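Local coordinates for 7,8-dihydro-6-hydroxymethylpterin pyrophosphokinase-dihydropteroate synthase (PDB 6JWS), which probably catalyses two successive steps of folate biosynthesis, pyrophosphorylation of 6-hydroxymethyl-7,8-dihydropterin by ATP and condensation of the resulting diphosphate with 4-aminobenzoate to 7,8-dihydropteroate, at residues K14-D26 / I206-T218. The protein carries 1 engineered substitution. Residues are numbered along the deposited sequence; the frame is centred on the assembly and turned at random.
With MG (magnesium ion), chain K; ATP (adenosine-5'-triphosphate), chain J.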
loop_
_atom_site.group_PDB
_atom_site.type_symbol
_atom_site.label_atom_id
_atom_site.label_comp_id
_atom_site.label_asym_id
_atom_site.label_seq_id
_atom_site.Cartn_x
_atom_site.Cartn_y
_atom_site.Cartn_z
ATOM N N LYS B 14 55.302 -11.605 2.661
ATOM C CA LYS B 14 54.294 -12.266 1.851
ATOM C C LYS B 14 52.999 -11.455 1.896
ATOM O O LYS B 14 52.726 -10.796 2.897
ATOM C CB LYS B 14 54.072 -13.666 2.428
ATOM C CG LYS B 14 53.867 -14.772 1.405
ATOM C CD LYS B 14 53.594 -16.115 2.045
ATOM C CE LYS B 14 53.250 -17.176 1.022
ATOM N NZ LYS B 14 52.610 -18.351 1.655
ATOM N N THR B 15 52.210 -11.512 0.810
ATOM C CA THR B 15 50.893 -10.876 0.761
ATOM C C THR B 15 49.818 -11.871 0.319
ATOM O O THR B 15 49.795 -12.297 -0.836
ATOM C CB THR B 15 50.925 -9.593 -0.079
ATOM O OG1 THR B 15 51.794 -8.678 0.592
ATOM C CG2 THR B 15 49.564 -8.952 -0.224
ATOM N N ASN B 16 48.912 -12.217 1.249
ATOM C CA ASN B 16 47.929 -13.273 1.026
ATOM C C ASN B 16 46.500 -12.737 1.181
ATOM O O ASN B 16 46.281 -11.732 1.861
ATOM C CB ASN B 16 48.172 -14.469 1.957
ATOM C CG ASN B 16 49.502 -15.167 1.719
ATOM O OD1 ASN B 16 49.809 -15.564 0.595
ATOM N ND2 ASN B 16 50.295 -15.323 2.771
ATOM N N ILE B 17 45.535 -13.452 0.566
ATOM C CA ILE B 17 44.108 -13.177 0.691
ATOM C C ILE B 17 43.414 -14.265 1.515
ATOM O O ILE B 17 43.298 -15.405 1.075
ATOM C CB ILE B 17 43.435 -13.031 -0.695
ATOM C CG1 ILE B 17 44.187 -12.076 -1.623
ATOM C CG2 ILE B 17 41.979 -12.613 -0.517
ATOM C CD1 ILE B 17 44.150 -10.636 -1.156
ATOM N N ALA B 18 42.872 -13.877 2.672
ATOM C CA ALA B 18 42.040 -14.744 3.494
ATOM C C ALA B 18 40.612 -14.204 3.571
ATOM O O ALA B 18 40.408 -12.988 3.595
ATOM C CB ALA B 18 42.603 -14.823 4.887
ATOM N N VAL B 19 39.647 -15.130 3.694
ATOM C CA VAL B 19 38.248 -14.818 3.913
ATOM C C VAL B 19 37.849 -15.406 5.261
ATOM O O VAL B 19 38.093 -16.581 5.507
ATOM C CB VAL B 19 37.385 -15.356 2.754
ATOM C CG1 VAL B 19 35.931 -14.921 2.845
ATOM C CG2 VAL B 19 37.961 -14.966 1.403
ATOM N N LEU B 20 37.283 -14.566 6.137
ATOM C CA LEU B 20 36.930 -14.957 7.491
ATOM C C LEU B 20 35.422 -14.885 7.725
ATOM O O LEU B 20 34.718 -14.096 7.088
ATOM C CB LEU B 20 37.643 -14.054 8.506
ATOM C CG LEU B 20 39.160 -13.919 8.386
ATOM C CD1 LEU B 20 39.685 -13.084 9.544
ATOM C CD2 LEU B 20 39.849 -15.285 8.366
ATOM N N ASN B 21 34.967 -15.714 8.681
ATOM C CA ASN B 21 33.653 -15.635 9.289
ATOM C C ASN B 21 33.798 -15.204 10.751
ATOM O O ASN B 21 34.639 -15.729 11.475
ATOM C CB ASN B 21 32.874 -16.946 9.154
ATOM C CG ASN B 21 31.408 -16.753 9.491
ATOM O OD1 ASN B 21 30.634 -16.287 8.664
ATOM N ND2 ASN B 21 31.005 -17.056 10.713
ATOM N N LEU B 22 32.976 -14.231 11.172
ATOM C CA LEU B 22 32.924 -13.733 12.539
ATOM C C LEU B 22 31.503 -13.953 13.053
ATOM O O LEU B 22 30.564 -13.435 12.465
ATOM C CB LEU B 22 33.225 -12.227 12.543
ATOM C CG LEU B 22 34.675 -11.753 12.401
ATOM C CD1 LEU B 22 35.406 -12.412 11.242
ATOM C CD2 LEU B 22 34.717 -10.241 12.236
ATOM N N GLY B 23 31.353 -14.703 14.155
ATOM C CA GLY B 23 30.039 -15.067 14.665
ATOM C C GLY B 23 29.936 -14.846 16.170
ATOM O O GLY B 23 30.924 -14.965 16.877
ATOM N N THR B 24 28.747 -14.474 16.646
ATOM C CA THR B 24 28.478 -14.400 18.070
ATOM C C THR B 24 27.026 -14.786 18.312
ATOM O O THR B 24 26.211 -14.671 17.406
ATOM C CB THR B 24 28.797 -13.019 18.653
ATOM O OG1 THR B 24 28.388 -13.102 20.020
ATOM C CG2 THR B 24 28.050 -11.883 17.990
ATOM N N ASN B 25 26.718 -15.221 19.539
ATOM C CA ASN B 25 25.369 -15.604 19.933
ATOM C C ASN B 25 24.725 -14.495 20.760
ATOM O O ASN B 25 23.535 -14.548 21.052
ATOM C CB ASN B 25 25.365 -16.907 20.736
ATOM C CG ASN B 25 25.935 -18.072 19.956
ATOM O OD1 ASN B 25 26.987 -18.606 20.307
ATOM N ND2 ASN B 25 25.258 -18.462 18.887
ATOM N N ASP B 26 25.522 -13.493 21.130
ATOM C CA ASP B 26 25.092 -12.424 22.018
ATOM C C ASP B 26 24.429 -11.317 21.196
ATOM O O ASP B 26 25.104 -10.579 20.485
ATOM C CB ASP B 26 26.282 -11.942 22.858
ATOM C CG ASP B 26 25.942 -10.911 23.917
ATOM O OD1 ASP B 26 24.750 -10.564 24.044
ATOM O OD2 ASP B 26 26.879 -10.456 24.603
ATOM N N ILE B 206 31.097 -16.678 22.592
ATOM C CA ILE B 206 30.988 -15.185 22.613
ATOM C C ILE B 206 31.531 -14.593 21.309
ATOM O O ILE B 206 30.955 -13.648 20.779
ATOM C CB ILE B 206 31.647 -14.580 23.873
ATOM C CG1 ILE B 206 32.249 -13.197 23.601
ATOM C CG2 ILE B 206 32.673 -15.543 24.451
ATOM C CD1 ILE B 206 32.292 -12.273 24.798
ATOM N N ILE B 207 32.651 -15.139 20.814
ATOM C CA ILE B 207 33.139 -14.856 19.472
ATOM C C ILE B 207 33.739 -16.134 18.887
ATOM O O ILE B 207 34.393 -16.903 19.587
ATOM C CB ILE B 207 34.121 -13.660 19.441
ATOM C CG1 ILE B 207 34.701 -13.424 18.044
ATOM C CG2 ILE B 207 35.232 -13.820 20.469
ATOM C CD1 ILE B 207 33.865 -12.535 17.158
ATOM N N ASP B 208 33.485 -16.350 17.593
ATOM C CA ASP B 208 33.975 -17.484 16.831
ATOM C C ASP B 208 34.458 -16.933 15.494
ATOM O O ASP B 208 33.658 -16.415 14.729
ATOM C CB ASP B 208 32.887 -18.563 16.698
ATOM C CG ASP B 208 33.318 -19.849 15.997
ATOM O OD1 ASP B 208 34.524 -20.089 15.918
ATOM O OD2 ASP B 208 32.429 -20.622 15.534
ATOM N N ILE B 209 35.771 -17.007 15.251
ATOM C CA ILE B 209 36.374 -16.523 14.022
ATOM C C ILE B 209 36.953 -17.704 13.246
ATOM O O ILE B 209 37.902 -18.332 13.704
ATOM C CB ILE B 209 37.453 -15.466 14.327
ATOM C CG1 ILE B 209 36.927 -14.338 15.222
ATOM C CG2 ILE B 209 38.071 -14.951 13.035
ATOM C CD1 ILE B 209 37.987 -13.351 15.676
ATOM N N ASP B 210 36.403 -17.956 12.050
ATOM C CA ASP B 210 36.744 -19.106 11.227
ATOM C C ASP B 210 37.480 -18.615 10.000
ATOM O O ASP B 210 37.270 -17.481 9.594
ATOM C CB ASP B 210 35.494 -19.844 10.750
ATOM C CG ASP B 210 34.756 -20.505 11.895
ATOM O OD1 ASP B 210 35.440 -20.983 12.813
ATOM O OD2 ASP B 210 33.506 -20.524 11.868
ATOM N N ILE B 211 38.339 -19.466 9.425
ATOM C CA ILE B 211 38.945 -19.119 8.155
ATOM C C ILE B 211 38.183 -19.876 7.082
ATOM O O ILE B 211 38.118 -21.093 7.143
ATOM C CB ILE B 211 40.445 -19.453 8.108
ATOM C CG1 ILE B 211 41.198 -18.891 9.318
ATOM C CG2 ILE B 211 41.047 -18.991 6.785
ATOM C CD1 ILE B 211 42.681 -19.212 9.300
ATOM N N LEU B 212 37.584 -19.154 6.135
ATOM C CA LEU B 212 36.775 -19.817 5.130
ATOM C C LEU B 212 37.652 -20.136 3.928
ATOM O O LEU B 212 37.555 -21.200 3.341
ATOM C CB LEU B 212 35.591 -18.921 4.746
ATOM C CG LEU B 212 34.616 -18.569 5.876
ATOM C CD1 LEU B 212 33.633 -17.485 5.426
ATOM C CD2 LEU B 212 33.868 -19.802 6.383
ATOM N N PHE B 213 38.482 -19.178 3.530
ATOM C CA PHE B 213 39.337 -19.390 2.384
ATOM C C PHE B 213 40.689 -18.768 2.687
ATOM O O PHE B 213 40.790 -17.849 3.494
ATOM C CB PHE B 213 38.754 -18.734 1.132
ATOM C CG PHE B 213 37.476 -19.339 0.610
ATOM C CD1 PHE B 213 37.474 -20.590 0.007
ATOM C CD2 PHE B 213 36.273 -18.641 0.696
ATOM C CE1 PHE B 213 36.293 -21.136 -0.492
ATOM C CE2 PHE B 213 35.099 -19.185 0.195
ATOM C CZ PHE B 213 35.108 -20.434 -0.397
ATOM N N PHE B 214 41.716 -19.286 2.020
ATOM C CA PHE B 214 43.056 -18.728 2.102
ATOM C C PHE B 214 43.725 -18.988 0.759
ATOM O O PHE B 214 44.072 -20.125 0.435
ATOM C CB PHE B 214 43.820 -19.344 3.279
ATOM C CG PHE B 214 45.061 -18.592 3.687
ATOM C CD1 PHE B 214 46.143 -18.477 2.828
ATOM C CD2 PHE B 214 45.151 -18.016 4.943
ATOM C CE1 PHE B 214 47.277 -17.777 3.209
ATOM C CE2 PHE B 214 46.290 -17.324 5.324
ATOM C CZ PHE B 214 47.351 -17.213 4.458
ATOM N N ASN B 215 43.850 -17.929 -0.036
ATOM C CA ASN B 215 44.260 -18.087 -1.415
ATOM C C ASN B 215 43.402 -19.189 -2.028
ATOM O O ASN B 215 42.243 -19.360 -1.631
ATOM C CB ASN B 215 45.779 -18.245 -1.526
ATOM C CG ASN B 215 46.512 -17.008 -1.041
ATOM O OD1 ASN B 215 45.956 -15.904 -1.040
ATOM N ND2 ASN B 215 47.752 -17.178 -0.603
ATOM N N ASP B 216 43.996 -19.937 -2.970
ATOM C CA ASP B 216 43.309 -21.014 -3.665
ATOM C C ASP B 216 43.665 -22.364 -3.040
ATOM O O ASP B 216 43.500 -23.396 -3.681
ATOM C CB ASP B 216 43.673 -20.999 -5.150
ATOM C CG ASP B 216 45.163 -21.207 -5.382
ATOM O OD1 ASP B 216 45.921 -21.264 -4.385
ATOM O OD2 ASP B 216 45.557 -21.325 -6.554
ATOM N N PHE B 217 44.138 -22.357 -1.789
ATOM C CA PHE B 217 44.643 -23.570 -1.156
ATOM C C PHE B 217 43.503 -24.540 -0.843
ATOM O O PHE B 217 42.391 -24.130 -0.499
ATOM C CB PHE B 217 45.379 -23.264 0.156
ATOM C CG PHE B 217 46.606 -22.388 0.054
ATOM C CD1 PHE B 217 47.188 -22.100 -1.170
ATOM C CD2 PHE B 217 47.196 -21.877 1.200
ATOM C CE1 PHE B 217 48.299 -21.274 -1.256
ATOM C CE2 PHE B 217 48.312 -21.054 1.115
ATOM C CZ PHE B 217 48.861 -20.758 -0.112
ATOM N N THR B 218 43.823 -25.836 -0.926
ATOM C CA THR B 218 42.966 -26.912 -0.459
ATOM C C THR B 218 43.751 -27.724 0.568
ATOM O O THR B 218 44.664 -28.462 0.204
ATOM C CB THR B 218 42.569 -27.824 -1.626
ATOM O OG1 THR B 218 42.081 -27.051 -2.721
ATOM C CG2 THR B 218 41.548 -28.871 -1.233
HETATM MG MG MG K . 34.424 -22.096 14.556
HETATM P PG ATP J . 34.710 -24.928 13.264
HETATM O O1G ATP J . 33.266 -24.647 12.888
HETATM O O2G ATP J . 35.318 -26.064 12.458
HETATM O O3G ATP J . 35.557 -23.672 13.223
HETATM P PB ATP J . 33.630 -25.406 16.027
HETATM O O1B ATP J . 33.968 -26.500 16.979
HETATM O O2B ATP J . 32.225 -25.276 15.524
HETATM O O3B ATP J . 34.669 -25.461 14.803
HETATM P PA ATP J . 35.445 -23.343 17.040
HETATM O O1A ATP J . 35.745 -22.314 15.994
HETATM O O2A ATP J . 35.450 -22.917 18.472
HETATM O O3A ATP J . 34.030 -24.015 16.702
HETATM O "O5'" ATP J . 36.429 -24.599 16.860
HETATM C "C5'" ATP J . 37.368 -24.581 15.753
HETATM C "C4'" ATP J . 38.023 -25.932 15.632
HETATM O "O4'" ATP J . 38.009 -26.369 14.247
HETATM C "C3'" ATP J . 39.493 -25.978 16.065
HETATM O "O3'" ATP J . 39.752 -27.238 16.671
HETATM C "C2'" ATP J . 40.227 -25.726 14.745
HETATM O "O2'" ATP J . 41.515 -26.289 14.653
HETATM C "C1'" ATP J . 39.329 -26.445 13.747
HETATM N N9 ATP J . 39.380 -25.861 12.406
HETATM C C8 ATP J . 39.608 -26.546 11.241
HETATM N N7 ATP J . 39.597 -25.765 10.185
HETATM C C5 ATP J . 39.317 -24.502 10.690
HETATM C C6 ATP J . 39.153 -23.251 10.066
HETATM N N6 ATP J . 39.265 -23.074 8.755
HETATM N N1 ATP J . 38.884 -22.183 10.860
HETATM C C2 ATP J . 38.781 -22.374 12.183
HETATM N N3 ATP J . 38.911 -23.506 12.875
HETATM C C4 ATP J . 39.185 -24.546 12.060
HETATM O O HOH W 1 32.791 -18.153 12.889
HETATM O O HOH W 2 32.403 -22.276 13.500
#
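Strands 16-24 and 208-214 run antiparallel, pairing from Ala-18 with Phe-214 to Gly-23 with Asp-208. A classic beta bulge shifts the register midway: Val-19 O accepts from both Leu-212 N (2.7 Å) and Phe-213 N (3.3 Å). At one end Asn-215 extends the pairing through its backbone N, bonded to Ile-17 O, and through its side-chain amide: OD1 takes the N-H of Ile-17 at 3.0 Å, while ND2 bonds Asn-16 OD1 (2.9 Å) from above its carbonyl plane. Asn-16 ND2 is held by Val-174 O, and Asn-16 CB meets Phe-214 CE1 at 3.6 Å, approaching the ring obliquely. At the other end Thr-24 OG1 donates to Ile-206 O.

Leu-20, Leu-22, Ile-209 and Ile-211 share one face, where Leu-22 meets helix 30-44 and the two isoleucines meet helix 177-190. On the other, Val-19 lies alongside Phe-213, and the Leu-212 methyl CD1 covers Asn-21 CB (3.8 Å). A water bridges Asn-21 ND2 and Asp-208 O. Asp-208, its CG swung opposite the backbone N (chi1 -176°), binds the magnesium ion through OD1 (2.4 Å), with OD2 farther off, and Asp-210 OD1 joins it, beside two ATP oxygens and a second water. Ile-211 pairs its backbone N with adenine N1 (3.1 Å) and its O with N6. This edge strand with its Asp-x-Asp metal site forms part of the ATP-binding site of the HPPK fold.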